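Arginine decarboxylase (Campylobacter jejuni subsp. jejuni, PDB 3NZP) probably catalyses the pyridoxal-phosphate-dependent decarboxylation of arginine to agmatine, a step towards spermidine. Local coordinates at residues 61-66 / 102-107; 70-75 / 295-300; 332-337 / 440-445; 446-451 / 530-535. All blocks are in the same frame, centred on the assembly; numbering follows the deposited sequence.

Contact 1: residues 61-66 / 102-107; sequences NIYGNF and KDYNYG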
loop_
_atom_site.group_PDB
_atom_site.type_symbol
_atom_site.label_atom_id
_atom_site.label_comp_id
_atom_site.label_asym_id
_atom_site.label_seq_id
_atom_site.Cartn_x
_atom_site.Cartn_y
_atom_site.Cartn_z
ATOM N N ASN B 61 -16.777 8.158 -24.325
ATOM C CA ASN B 61 -17.252 6.797 -24.340
ATOM C C ASN B 61 -18.354 6.657 -23.278
ATOM O O ASN B 61 -19.356 5.994 -23.507
ATOM C CB ASN B 61 -16.078 5.864 -24.088
ATOM C CG ASN B 61 -16.427 4.420 -24.323
ATOM O OD1 ASN B 61 -17.136 4.083 -25.273
ATOM N ND2 ASN B 61 -15.918 3.544 -23.461
ATOM N N ILE B 62 -18.177 7.305 -22.130
ATOM C CA ILE B 62 -19.180 7.258 -21.070
ATOM C C ILE B 62 -20.418 8.022 -21.530
ATOM O O ILE B 62 -21.512 7.457 -21.602
ATOM C CB ILE B 62 -18.651 7.878 -19.755
ATOM C CG1 ILE B 62 -17.535 7.002 -19.187
ATOM C CG2 ILE B 62 -19.762 7.986 -18.720
ATOM C CD1 ILE B 62 -16.925 7.545 -17.932
ATOM N N TYR B 63 -20.250 9.300 -21.853
ATOM C CA TYR B 63 -21.378 10.095 -22.325
ATOM C C TYR B 63 -22.023 9.443 -23.553
ATOM O O TYR B 63 -23.249 9.440 -23.700
ATOM C CB TYR B 63 -20.920 11.514 -22.647
ATOM C CG TYR B 63 -20.843 12.363 -21.417
ATOM C CD1 TYR B 63 -19.732 12.332 -20.578
ATOM C CD2 TYR B 63 -21.918 13.160 -21.056
ATOM C CE1 TYR B 63 -19.701 13.083 -19.401
ATOM C CE2 TYR B 63 -21.903 13.906 -19.893
ATOM C CZ TYR B 63 -20.797 13.865 -19.071
ATOM O OH TYR B 63 -20.832 14.619 -17.922
ATOM N N GLY B 64 -21.185 8.873 -24.415
ATOM C CA GLY B 64 -21.676 8.212 -25.609
ATOM C C GLY B 64 -22.689 7.126 -25.302
ATOM O O GLY B 64 -23.797 7.137 -25.831
ATOM N N ASN B 65 -22.322 6.193 -24.433
ATOM C CA ASN B 65 -23.223 5.111 -24.085
ATOM C C ASN B 65 -24.469 5.547 -23.340
ATOM O O ASN B 65 -25.565 5.091 -23.642
ATOM C CB ASN B 65 -22.503 4.065 -23.249
ATOM C CG ASN B 65 -21.652 3.166 -24.082
ATOM O OD1 ASN B 65 -20.583 3.560 -24.532
ATOM N ND2 ASN B 65 -22.132 1.947 -24.323
ATOM N N PHE B 66 -24.306 6.417 -22.356
ATOM C CA PHE B 66 -25.456 6.852 -21.598
ATOM C C PHE B 66 -26.411 7.658 -22.459
ATOM O O PHE B 66 -27.617 7.666 -22.214
ATOM C CB PHE B 66 -25.032 7.637 -20.344
ATOM C CG PHE B 66 -24.950 6.785 -19.112
ATOM C CD1 PHE B 66 -26.091 6.491 -18.386
ATOM C CD2 PHE B 66 -23.744 6.215 -18.721
ATOM C CE1 PHE B 66 -26.043 5.632 -17.287
ATOM C CE2 PHE B 66 -23.677 5.355 -17.627
ATOM C CZ PHE B 66 -24.828 5.059 -16.906
ATOM N N LYS B 102 -14.604 19.396 -20.481
ATOM C CA LYS B 102 -15.340 20.664 -20.408
ATOM C C LYS B 102 -16.588 20.659 -21.269
ATOM O O LYS B 102 -17.672 21.024 -20.817
ATOM C CB LYS B 102 -14.457 21.830 -20.833
ATOM C CG LYS B 102 -15.135 23.175 -20.646
ATOM C CD LYS B 102 -14.209 24.303 -21.017
ATOM C CE LYS B 102 -14.826 25.648 -20.698
ATOM N NZ LYS B 102 -13.909 26.778 -21.077
ATOM N N ASP B 103 -16.407 20.249 -22.518
ATOM C CA ASP B 103 -17.491 20.195 -23.488
ATOM C C ASP B 103 -18.608 19.267 -23.044
ATOM O O ASP B 103 -19.717 19.337 -23.568
ATOM C CB ASP B 103 -16.943 19.731 -24.838
ATOM C CG ASP B 103 -16.184 20.823 -25.570
ATOM O OD1 ASP B 103 -15.288 20.479 -26.380
ATOM O OD2 ASP B 103 -16.493 22.018 -25.344
ATOM N N TYR B 104 -18.323 18.413 -22.069
ATOM C CA TYR B 104 -19.314 17.461 -21.583
ATOM C C TYR B 104 -19.872 17.849 -20.221
ATOM O O TYR B 104 -20.725 17.149 -19.655
ATOM C CB TYR B 104 -18.681 16.078 -21.508
ATOM C CG TYR B 104 -18.162 15.593 -22.832
ATOM C CD1 TYR B 104 -18.958 14.813 -23.671
ATOM C CD2 TYR B 104 -16.879 15.919 -23.258
ATOM C CE1 TYR B 104 -18.485 14.364 -24.901
ATOM C CE2 TYR B 104 -16.399 15.476 -24.489
ATOM C CZ TYR B 104 -17.204 14.696 -25.303
ATOM O OH TYR B 104 -16.702 14.214 -26.485
ATOM N N ASN B 105 -19.389 18.974 -19.704
ATOM C CA ASN B 105 -19.818 19.468 -18.405
ATOM C C ASN B 105 -19.462 18.451 -17.321
ATOM O O ASN B 105 -20.193 18.275 -16.337
ATOM C CB ASN B 105 -21.313 19.723 -18.399
ATOM C CG ASN B 105 -21.733 20.584 -17.238
ATOM O OD1 ASN B 105 -22.756 20.332 -16.598
ATOM N ND2 ASN B 105 -20.945 21.615 -16.957
ATOM N N TYR B 106 -18.327 17.785 -17.521
ATOM C CA TYR B 106 -17.822 16.774 -16.603
ATOM C C TYR B 106 -17.440 17.456 -15.289
ATOM O O TYR B 106 -16.695 18.434 -15.281
ATOM C CB TYR B 106 -16.605 16.091 -17.235
ATOM C CG TYR B 106 -16.394 14.651 -16.828
ATOM C CD1 TYR B 106 -16.101 14.317 -15.511
ATOM C CD2 TYR B 106 -16.483 13.625 -17.760
ATOM C CE1 TYR B 106 -15.901 12.998 -15.126
ATOM C CE2 TYR B 106 -16.284 12.296 -17.389
ATOM C CZ TYR B 106 -15.993 11.987 -16.069
ATOM O OH TYR B 106 -15.784 10.671 -15.685
ATOM N N GLY B 107 -17.952 16.938 -14.181
ATOM C CA GLY B 107 -17.671 17.534 -12.887
ATOM C C GLY B 107 -16.553 16.876 -12.103
ATOM O O GLY B 107 -15.851 16.007 -12.614
#
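Tyr63, reaching out from helix 52-72, brings its ring up to Tyr104 and Tyr106, and the three make an aromatic cluster. Tyr104 uses its methylene: CB stands over the centre of the Tyr63 ring, 3.9 Å from the centroid and only 13° off the normal, a CH-pi contact. The Tyr104 ring follows on toward the root of the Tyr63 side chain, its CD1 3.8 Å from Tyr63 CG; the two planes are turned 45° apart, neither stacked nor edge-to-face. Tyr106 comes to the edge of Tyr63 instead, near its plane, with CD2 3.7 Å from Tyr63 CE1 and the two rings again oblique, at 56°. Farther along Tyr106, the hydroxyl OH lies 4.0 Å from CD1 of Ile62, whose side chain crosses it at about a right angle. Tyr63 CG is anti to the carbonyl carbon, beside the backbone N, and the OH at the far end of the ring accepts a hydrogen bond from Ala81 N on strand 79-84. Phe79 on the same strand meets the Tyr63 ring edge-to-face. Tyr106 also packs on Ala81 and Tyr83, and Gly107 next to it begins strand 107-110, bonded to 79-84. The cluster packs helix 52-72 against strands 79-84 and 107-110, the first two of the eight-stranded parallel (TIM) barrel of the pyridoxal-binding domain, with the side chain of Tyr106 about 8 Å from the bound pyridoxal phosphate.

Contact 2: residues 70-75 / 295-300; sequences RKEFGY and YANDVV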
loop_
_atom_site.group_PDB
_atom_site.type_symbol
_atom_site.label_atom_id
_atom_site.label_comp_id
_atom_site.label_asym_id
_atom_site.label_seq_id
_atom_site.Cartn_x
_atom_site.Cartn_y
_atom_site.Cartn_z
ATOM N N ARG B 70 -30.124 6.538 -23.249
ATOM C CA ARG B 70 -31.270 7.368 -22.936
ATOM C C ARG B 70 -32.217 7.482 -24.104
ATOM O O ARG B 70 -33.431 7.463 -23.923
ATOM C CB ARG B 70 -30.825 8.749 -22.481
ATOM C CG ARG B 70 -30.558 8.808 -20.997
ATOM C CD ARG B 70 -30.579 10.233 -20.546
ATOM N NE ARG B 70 -29.652 11.007 -21.348
ATOM C CZ ARG B 70 -29.739 12.316 -21.527
ATOM N NH1 ARG B 70 -28.837 12.943 -22.274
ATOM N NH2 ARG B 70 -30.735 12.991 -20.967
ATOM N N LYS B 71 -31.671 7.586 -25.309
ATOM C CA LYS B 71 -32.509 7.711 -26.497
ATOM C C LYS B 71 -33.279 6.434 -26.771
ATOM O O LYS B 71 -34.439 6.477 -27.182
ATOM C CB LYS B 71 -31.652 8.080 -27.713
ATOM C CG LYS B 71 -31.101 9.509 -27.662
ATOM C CD LYS B 71 -32.236 10.543 -27.634
ATOM C CE LYS B 71 -31.729 11.985 -27.658
ATOM N NZ LYS B 71 -32.840 12.949 -27.892
ATOM N N GLU B 72 -32.629 5.296 -26.536
ATOM C CA GLU B 72 -33.257 4.005 -26.766
ATOM C C GLU B 72 -34.563 3.940 -26.004
ATOM O O GLU B 72 -35.593 3.640 -26.576
ATOM C CB GLU B 72 -32.348 2.865 -26.317
ATOM C CG GLU B 72 -32.833 1.508 -26.776
ATOM C CD GLU B 72 -32.091 0.356 -26.122
ATOM O OE1 GLU B 72 -30.845 0.314 -26.219
ATOM O OE2 GLU B 72 -32.754 -0.514 -25.516
ATOM N N PHE B 73 -34.540 4.232 -24.714
ATOM C CA PHE B 73 -35.779 4.167 -23.961
ATOM C C PHE B 73 -36.434 5.530 -23.821
ATOM O O PHE B 73 -37.284 5.719 -22.958
ATOM C CB PHE B 73 -35.527 3.579 -22.582
ATOM C CG PHE B 73 -34.695 2.345 -22.610
ATOM C CD1 PHE B 73 -33.323 2.425 -22.801
ATOM C CD2 PHE B 73 -35.281 1.098 -22.473
ATOM C CE1 PHE B 73 -32.546 1.283 -22.856
ATOM C CE2 PHE B 73 -34.514 -0.051 -22.527
ATOM C CZ PHE B 73 -33.143 0.042 -22.718
ATOM N N GLY B 74 -36.043 6.475 -24.669
ATOM C CA GLY B 74 -36.621 7.802 -24.598
ATOM C C GLY B 74 -36.695 8.341 -23.186
ATOM O O GLY B 74 -37.773 8.706 -22.719
ATOM N N TYR B 75 -35.545 8.393 -22.511
ATOM C CA TYR B 75 -35.446 8.886 -21.127
ATOM C C TYR B 75 -35.448 10.424 -21.076
ATOM O O TYR B 75 -34.611 11.073 -21.690
ATOM C CB TYR B 75 -34.169 8.333 -20.476
ATOM C CG TYR B 75 -34.146 8.470 -18.966
ATOM C CD1 TYR B 75 -33.427 9.493 -18.336
ATOM C CD2 TYR B 75 -34.871 7.587 -18.165
ATOM C CE1 TYR B 75 -33.437 9.627 -16.941
ATOM C CE2 TYR B 75 -34.886 7.714 -16.780
ATOM C CZ TYR B 75 -34.169 8.733 -16.177
ATOM O OH TYR B 75 -34.201 8.851 -14.806
ATOM N N TYR B 295 -24.655 -1.570 -18.632
ATOM C CA TYR B 295 -24.724 -0.791 -17.409
ATOM C C TYR B 295 -25.622 0.421 -17.659
ATOM O O TYR B 295 -26.536 0.701 -16.883
ATOM C CB TYR B 295 -23.315 -0.372 -16.999
ATOM C CG TYR B 295 -23.246 0.556 -15.815
ATOM C CD1 TYR B 295 -23.124 1.927 -15.994
ATOM C CD2 TYR B 295 -23.305 0.065 -14.522
ATOM C CE1 TYR B 295 -23.062 2.786 -14.909
ATOM C CE2 TYR B 295 -23.246 0.911 -13.429
ATOM C CZ TYR B 295 -23.126 2.275 -13.627
ATOM O OH TYR B 295 -23.093 3.141 -12.550
ATOM N N ALA B 296 -25.376 1.128 -18.755
ATOM C CA ALA B 296 -26.185 2.297 -19.075
ATOM C C ALA B 296 -27.648 1.918 -19.327
ATOM O O ALA B 296 -28.551 2.493 -18.714
ATOM C CB ALA B 296 -25.602 3.038 -20.288
ATOM N N ASN B 297 -27.896 0.958 -20.215
ATOM C CA ASN B 297 -29.273 0.564 -20.488
ATOM C C ASN B 297 -29.987 0.193 -19.193
ATOM O O ASN B 297 -31.111 0.632 -18.948
ATOM C CB ASN B 297 -29.336 -0.616 -21.460
ATOM C CG ASN B 297 -28.889 -0.247 -22.850
ATOM O OD1 ASN B 297 -29.096 0.877 -23.301
ATOM N ND2 ASN B 297 -28.285 -1.198 -23.546
ATOM N N ASP B 298 -29.326 -0.602 -18.357
ATOM C CA ASP B 298 -29.923 -1.000 -17.092
ATOM C C ASP B 298 -30.286 0.211 -16.239
ATOM O O ASP B 298 -31.384 0.278 -15.690
ATOM C CB ASP B 298 -28.989 -1.933 -16.333
ATOM C CG ASP B 298 -28.963 -3.318 -16.930
ATOM O OD1 ASP B 298 -28.115 -4.153 -16.526
ATOM O OD2 ASP B 298 -29.802 -3.578 -17.812
ATOM N N VAL B 299 -29.380 1.176 -16.126
ATOM C CA VAL B 299 -29.663 2.357 -15.318
ATOM C C VAL B 299 -30.872 3.103 -15.840
ATOM O O VAL B 299 -31.820 3.368 -15.098
ATOM C CB VAL B 299 -28.455 3.334 -15.265
ATOM C CG1 VAL B 299 -28.834 4.620 -14.529
ATOM C CG2 VAL B 299 -27.285 2.667 -14.566
ATOM N N VAL B 300 -30.855 3.424 -17.126
ATOM C CA VAL B 300 -31.957 4.161 -17.722
ATOM C C VAL B 300 -33.278 3.415 -17.638
ATOM O O VAL B 300 -34.327 4.014 -17.411
ATOM C CB VAL B 300 -31.669 4.468 -19.180
ATOM C CG1 VAL B 300 -32.847 5.197 -19.785
ATOM C CG2 VAL B 300 -30.418 5.298 -19.283
#
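Asn297 OD1 has three neighbours: it accepts a hydrogen bond from Arg293 NE, meets the edge of the Phe73 ring at CE1, 3.5 Å away, and lies near Glu72 OE1 without a bond to it. The last pair are two acceptors; Arg293, one turn earlier, serves both, its NH1 making a salt bridge to Glu72 OE1. Amide and ring planes of Asn297 and Phe73 stand 61° apart. Helix 52-72 ends here in a Schellman motif, with Tyr75 N bonded to Arg70 O at 2.7 Å and Gly74 N to Lys71 O at 3.0 Å; Gly74 is the C' residue with positive phi. The turn carries Phe73 and Tyr75 to helix 292-309 of the same barrel domain. Val300 sits between them. Its CG1, anti to the backbone N (chi1 178°), lies 3.5 Å from Tyr75 CB and 4.1 Å from Phe73 CD1, while CG2 reaches Arg70 CG at 3.9 Å. Beyond the valine, Tyr75 OH bonds to Pro315 O and Val300 packs on Ile317 of strand 316-319.

Contact 3: residues 332-337 / 440-445; sequences LIAPVL and YLVNFS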
loop_
_atom_site.group_PDB
_atom_site.type_symbol
_atom_site.label_atom_id
_atom_site.label_comp_id
_atom_site.label_asym_id
_atom_site.label_seq_id
_atom_site.Cartn_x
_atom_site.Cartn_y
_atom_site.Cartn_z
ATOM N N LEU B 332 2.928 2.208 -17.772
ATOM C CA LEU B 332 4.190 2.189 -17.044
ATOM C C LEU B 332 5.194 1.341 -17.810
ATOM O O LEU B 332 5.090 0.120 -17.824
ATOM C CB LEU B 332 3.976 1.605 -15.644
ATOM C CG LEU B 332 5.110 1.764 -14.617
ATOM C CD1 LEU B 332 6.184 0.733 -14.840
ATOM C CD2 LEU B 332 5.670 3.173 -14.722
ATOM N N ILE B 333 6.150 1.988 -18.467
ATOM C CA ILE B 333 7.176 1.278 -19.232
ATOM C C ILE B 333 8.429 1.100 -18.386
ATOM O O ILE B 333 8.893 2.049 -17.743
ATOM C CB ILE B 333 7.586 2.055 -20.499
ATOM C CG1 ILE B 333 6.448 2.052 -21.511
ATOM C CG2 ILE B 333 8.860 1.477 -21.080
ATOM C CD1 ILE B 333 5.460 3.165 -21.293
ATOM N N ALA B 334 8.982 -0.109 -18.391
ATOM C CA ALA B 334 10.195 -0.397 -17.626
ATOM C C ALA B 334 11.097 -1.345 -18.404
ATOM O O ALA B 334 10.666 -2.409 -18.832
ATOM C CB ALA B 334 9.829 -1.008 -16.290
ATOM N N PRO B 335 12.368 -0.962 -18.611
ATOM C CA PRO B 335 13.322 -1.797 -19.347
ATOM C C PRO B 335 13.783 -3.023 -18.549
ATOM O O PRO B 335 13.914 -2.965 -17.327
ATOM C CB PRO B 335 14.464 -0.824 -19.640
ATOM C CG PRO B 335 14.468 0.050 -18.448
ATOM C CD PRO B 335 12.991 0.319 -18.220
ATOM N N VAL B 336 14.024 -4.133 -19.240
ATOM C CA VAL B 336 14.466 -5.339 -18.556
ATOM C C VAL B 336 15.952 -5.232 -18.259
ATOM O O VAL B 336 16.761 -5.214 -19.177
ATOM C CB VAL B 336 14.260 -6.603 -19.399
ATOM C CG1 VAL B 336 14.525 -7.832 -18.539
ATOM C CG2 VAL B 336 12.855 -6.644 -19.959
ATOM N N LEU B 337 16.308 -5.166 -16.977
ATOM C CA LEU B 337 17.703 -5.060 -16.566
ATOM C C LEU B 337 18.474 -6.350 -16.756
ATOM O O LEU B 337 19.441 -6.378 -17.506
ATOM C CB LEU B 337 17.791 -4.639 -15.114
ATOM C CG LEU B 337 17.056 -3.333 -14.824
ATOM C CD1 LEU B 337 17.034 -3.034 -13.325
ATOM C CD2 LEU B 337 17.741 -2.231 -15.596
ATOM N N TYR B 440 12.529 -12.280 -15.594
ATOM C CA TYR B 440 12.956 -10.980 -16.118
ATOM C C TYR B 440 12.944 -9.905 -15.043
ATOM O O TYR B 440 11.904 -9.597 -14.471
ATOM C CB TYR B 440 12.063 -10.535 -17.276
ATOM C CG TYR B 440 12.081 -11.452 -18.481
ATOM C CD1 TYR B 440 11.613 -12.766 -18.394
ATOM C CD2 TYR B 440 12.550 -11.001 -19.717
ATOM C CE1 TYR B 440 11.610 -13.607 -19.504
ATOM C CE2 TYR B 440 12.552 -11.832 -20.834
ATOM C CZ TYR B 440 12.079 -13.131 -20.718
ATOM O OH TYR B 440 12.064 -13.956 -21.822
ATOM N N LEU B 441 14.116 -9.335 -14.787
ATOM C CA LEU B 441 14.281 -8.288 -13.795
ATOM C C LEU B 441 13.980 -6.944 -14.453
ATOM O O LEU B 441 14.743 -6.485 -15.302
ATOM C CB LEU B 441 15.714 -8.312 -13.282
ATOM C CG LEU B 441 16.054 -7.285 -12.207
ATOM C CD1 LEU B 441 15.374 -7.683 -10.912
ATOM C CD2 LEU B 441 17.562 -7.207 -12.025
ATOM N N VAL B 442 12.869 -6.320 -14.062
ATOM C CA VAL B 442 12.469 -5.036 -14.638
ATOM C C VAL B 442 12.836 -3.869 -13.744
ATOM O O VAL B 442 12.627 -3.903 -12.533
ATOM C CB VAL B 442 10.949 -4.957 -14.888
ATOM C CG1 VAL B 442 10.669 -4.095 -16.111
ATOM C CG2 VAL B 442 10.365 -6.345 -15.056
ATOM N N ASN B 443 13.361 -2.825 -14.367
ATOM C CA ASN B 443 13.784 -1.631 -13.655
ATOM C C ASN B 443 12.609 -0.790 -13.175
ATOM O O ASN B 443 12.300 0.248 -13.761
ATOM C CB ASN B 443 14.671 -0.775 -14.565
ATOM C CG ASN B 443 15.411 0.310 -13.809
ATOM O OD1 ASN B 443 16.065 1.158 -14.418
ATOM N ND2 ASN B 443 15.318 0.286 -12.477
ATOM N N PHE B 444 11.942 -1.237 -12.123
ATOM C CA PHE B 444 10.829 -0.472 -11.589
ATOM C C PHE B 444 10.483 -1.062 -10.241
ATOM O O PHE B 444 11.145 -1.988 -9.780
ATOM C CB PHE B 444 9.613 -0.534 -12.513
ATOM C CG PHE B 444 8.826 -1.792 -12.381
ATOM C CD1 PHE B 444 9.416 -3.025 -12.649
ATOM C CD2 PHE B 444 7.498 -1.756 -11.972
ATOM C CE1 PHE B 444 8.695 -4.214 -12.509
ATOM C CE2 PHE B 444 6.762 -2.935 -11.827
ATOM C CZ PHE B 444 7.365 -4.170 -12.098
ATOM N N SER B 445 9.445 -0.532 -9.608
ATOM C CA SER B 445 9.041 -1.027 -8.301
ATOM C C SER B 445 7.585 -1.503 -8.333
ATOM O O SER B 445 6.688 -0.755 -8.741
ATOM C CB SER B 445 9.231 0.086 -7.255
ATOM O OG SER B 445 9.028 -0.385 -5.930
#
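Leu337 carries much of the packing between strand 330-341 and the end of strand 438-442. Its CB lies 3.6 Å from Leu441 O and also meets CD2 of Leu441. With CG anti to the carbonyl carbon (chi1 -56°), the chain then turns over Asn443, whose CB is 3.5 Å from Leu337 CG. Both branches stay there, CD1 at 3.5 Å from the same CB and CD2 beside it, so Asn443 CB rests against the whole isopropyl group, about equally near CG, CD1 and CD2. The backbones pair antiparallel around Val336 and Val442, a non-hydrogen-bonded pair with CA atoms 4.4 Å apart. Asn443 N to Pro335 O, 3.0 Å and almost straight at 173°, and Leu337 N to Leu441 O, 2.6 Å and more bent, are the bonds that flank it. Past this pair Asn443 forms an inverse gamma turn, closed by a weak bond from Phe444 N to Val442 O, and the chain leaves the strand. Phe444 still follows the partner, its CB against Ala334 CB at 3.8 Å and its ring obliquely against Leu332. Leu441 packs on Phe134 of the second subunit, and strand 330-341 sends further backbone bonds to strand 510-513. This is antiparallel pairing within the mixed beta sheet of the C-terminal domain that accompanies the barrel in fold-type III pyridoxal-phosphate decarboxylases.

Contact 4: residues 446-451 / 530-535; sequences LFQSMP and FTHPTE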
loop_
_atom_site.group_PDB
_atom_site.type_symbol
_atom_site.label_atom_id
_atom_site.label_comp_id
_atom_site.label_asym_id
_atom_site.label_seq_id
_atom_site.Cartn_x
_atom_site.Cartn_y
_atom_site.Cartn_z
ATOM N N LEU B 446 7.362 -2.755 -7.919
ATOM C CA LEU B 446 6.018 -3.351 -7.875
ATOM C C LEU B 446 5.238 -2.873 -6.648
ATOM O O LEU B 446 4.155 -3.377 -6.352
ATOM C CB LEU B 446 6.099 -4.886 -7.858
ATOM C CG LEU B 446 6.210 -5.597 -9.215
ATOM C CD1 LEU B 446 6.488 -7.075 -9.011
ATOM C CD2 LEU B 446 4.921 -5.409 -9.999
ATOM N N PHE B 447 5.810 -1.912 -5.930
ATOM C CA PHE B 447 5.174 -1.340 -4.759
ATOM C C PHE B 447 4.941 0.128 -5.023
ATOM O O PHE B 447 4.037 0.733 -4.461
ATOM C CB PHE B 447 6.060 -1.501 -3.525
ATOM C CG PHE B 447 6.073 -2.895 -2.973
ATOM C CD1 PHE B 447 6.645 -3.938 -3.697
ATOM C CD2 PHE B 447 5.475 -3.178 -1.746
ATOM C CE1 PHE B 447 6.619 -5.241 -3.210
ATOM C CE2 PHE B 447 5.442 -4.478 -1.250
ATOM C CZ PHE B 447 6.013 -5.512 -1.985
ATOM N N GLN B 448 5.767 0.700 -5.888
ATOM C CA GLN B 448 5.647 2.108 -6.212
ATOM C C GLN B 448 4.585 2.385 -7.262
ATOM O O GLN B 448 3.602 3.067 -6.980
ATOM C CB GLN B 448 6.990 2.670 -6.682
ATOM C CG GLN B 448 6.914 4.093 -7.246
ATOM C CD GLN B 448 6.513 5.148 -6.213
ATOM O OE1 GLN B 448 6.081 6.249 -6.572
ATOM N NE2 GLN B 448 6.669 4.824 -4.935
ATOM N N SER B 449 4.769 1.858 -8.466
ATOM C CA SER B 449 3.814 2.113 -9.537
ATOM C C SER B 449 2.629 1.172 -9.574
ATOM O O SER B 449 1.625 1.470 -10.211
ATOM C CB SER B 449 4.515 2.060 -10.888
ATOM O OG SER B 449 5.617 2.938 -10.908
HETATM N N MSE B 450 2.743 0.036 -8.897
HETATM C CA MSE B 450 1.660 -0.943 -8.897
HETATM C C MSE B 450 1.349 -1.527 -7.532
HETATM O O MSE B 450 1.573 -2.715 -7.276
HETATM C CB MSE B 450 1.977 -2.077 -9.877
HETATM C CG MSE B 450 1.592 -1.774 -11.314
HETATM SE SE MSE B 450 2.609 -2.794 -12.619
HETATM C CE MSE B 450 4.042 -1.551 -12.930
ATOM N N PRO B 451 0.819 -0.694 -6.631
ATOM C CA PRO B 451 0.471 -1.140 -5.280
ATOM C C PRO B 451 -0.709 -2.122 -5.274
ATOM O O PRO B 451 -0.682 -3.108 -4.540
ATOM C CB PRO B 451 0.162 0.174 -4.562
ATOM C CG PRO B 451 -0.398 1.029 -5.663
ATOM C CD PRO B 451 0.543 0.745 -6.806
ATOM N N PHE B 530 12.269 4.119 -3.529
ATOM C CA PHE B 530 12.199 4.288 -4.982
ATOM C C PHE B 530 11.067 5.269 -5.253
ATOM O O PHE B 530 9.895 4.896 -5.219
ATOM C CB PHE B 530 11.920 2.948 -5.694
ATOM C CG PHE B 530 13.082 1.991 -5.676
ATOM C CD1 PHE B 530 13.137 0.955 -4.753
ATOM C CD2 PHE B 530 14.144 2.153 -6.561
ATOM C CE1 PHE B 530 14.242 0.092 -4.706
ATOM C CE2 PHE B 530 15.253 1.298 -6.524
ATOM C CZ PHE B 530 15.301 0.269 -5.593
ATOM N N THR B 531 11.414 6.528 -5.507
ATOM C CA THR B 531 10.397 7.551 -5.749
ATOM C C THR B 531 9.679 7.405 -7.078
ATOM O O THR B 531 10.106 6.653 -7.955
ATOM C CB THR B 531 10.987 8.979 -5.687
ATOM O OG1 THR B 531 11.878 9.185 -6.795
ATOM C CG2 THR B 531 11.730 9.190 -4.367
ATOM N N HIS B 532 8.576 8.137 -7.211
ATOM C CA HIS B 532 7.764 8.104 -8.420
ATOM C C HIS B 532 8.701 8.209 -9.630
ATOM O O HIS B 532 9.615 9.033 -9.652
ATOM C CB HIS B 532 6.748 9.257 -8.374
ATOM C CG HIS B 532 5.735 9.232 -9.477
ATOM N ND1 HIS B 532 6.068 8.981 -10.792
ATOM C CD2 HIS B 532 4.409 9.520 -9.476
ATOM C CE1 HIS B 532 4.996 9.121 -11.552
ATOM N NE2 HIS B 532 3.976 9.449 -10.778
ATOM N N PRO B 533 8.507 7.343 -10.632
ATOM C CA PRO B 533 9.356 7.373 -11.820
ATOM C C PRO B 533 9.096 8.603 -12.671
ATOM O O PRO B 533 8.120 9.311 -12.456
ATOM C CB PRO B 533 8.993 6.067 -12.533
ATOM C CG PRO B 533 7.576 5.855 -12.150
ATOM C CD PRO B 533 7.561 6.218 -10.689
ATOM N N THR B 534 9.979 8.874 -13.622
ATOM C CA THR B 534 9.781 10.030 -14.475
ATOM C C THR B 534 8.486 9.848 -15.258
ATOM O O THR B 534 8.206 8.762 -15.757
ATOM C CB THR B 534 10.932 10.195 -15.465
ATOM O OG1 THR B 534 12.131 10.515 -14.754
ATOM C CG2 THR B 534 10.622 11.290 -16.452
ATOM N N GLU B 535 7.680 10.898 -15.351
ATOM C CA GLU B 535 6.444 10.792 -16.105
ATOM C C GLU B 535 6.433 11.837 -17.203
ATOM O O GLU B 535 7.040 12.901 -17.068
ATOM C CB GLU B 535 5.234 10.976 -15.198
ATOM C CG GLU B 535 4.974 12.404 -14.748
ATOM C CD GLU B 535 3.660 12.526 -13.965
ATOM O OE1 GLU B 535 3.585 11.980 -12.825
ATOM O OE2 GLU B 535 2.704 13.156 -14.502
#
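Gln448 lays its carboxamide against the backbone of Phe530, Thr531 and His532, and this is the close part of the contact. CG is anti to the backbone N, and a bend at chi2 (65°) turns CD toward segment 530-535, 3.5 Å from Phe530 O. The amide oxygen OE1 comes to 3.1 Å from His532 CA and the nitrogen NE2 to 3.2 Å from Phe530 O, yet the angle at NE2 is poor, as it is between OE1 and His532 N. No hydrogen bond joins the two segments; the carboxamide meets its partners by van der Waals approach. The rest is sparser. Gln448 CG, still buried, stands 4.1 Å from Pro533 CD; on the partly exposed side Ser449 touches the same proline ring by its hydroxyl, OG to CG 3.7 Å, and His532 lends mainly its CB, 3.6 Å from Gln448 OE1. The His532 ring is held by its own segment and by Glu521: ND1 donates to a lone pair of Pro533 O at 2.7 Å, tilted from the ring plane, and NE2 bonds to Glu521 OE1. Phe530 starts toward Gln448 but sends its ring away, to Tyr605 and to Ser112 of the second subunit. The contact joins the loop between strand 438-442 and helix 451-455 to the lead-in of strand 534-540, which lies between 47-50 and 545-551, while Ser449 rests on Leu332 of strand 330-341.

From the N terminus, helix 52-72 opens both contact 1 and contact 2. Contact 1 closes first, at the approach to strand 107-110; contact 2 closes only at helix 292-309, after most of the barrel has been made, so the two loops cross. They also touch, Phe66 packing on Tyr295, Ala296 and Val299. Contacts 3 and 4 follow in series. Contact 3 brings strand 438-442 back to strand 330-341 across the helical-bundle region, and contact 4 joins the loop just beyond to strand 534-540; they meet where Leu332 and Phe444 pack on the selenomethionine Met450. Contacts 1 and 2 tie the barrel, 3 and 4 the mixed sheet beside it, which also takes in strand 47-50, with contacts 1 and 3 centred about 36 Å apart.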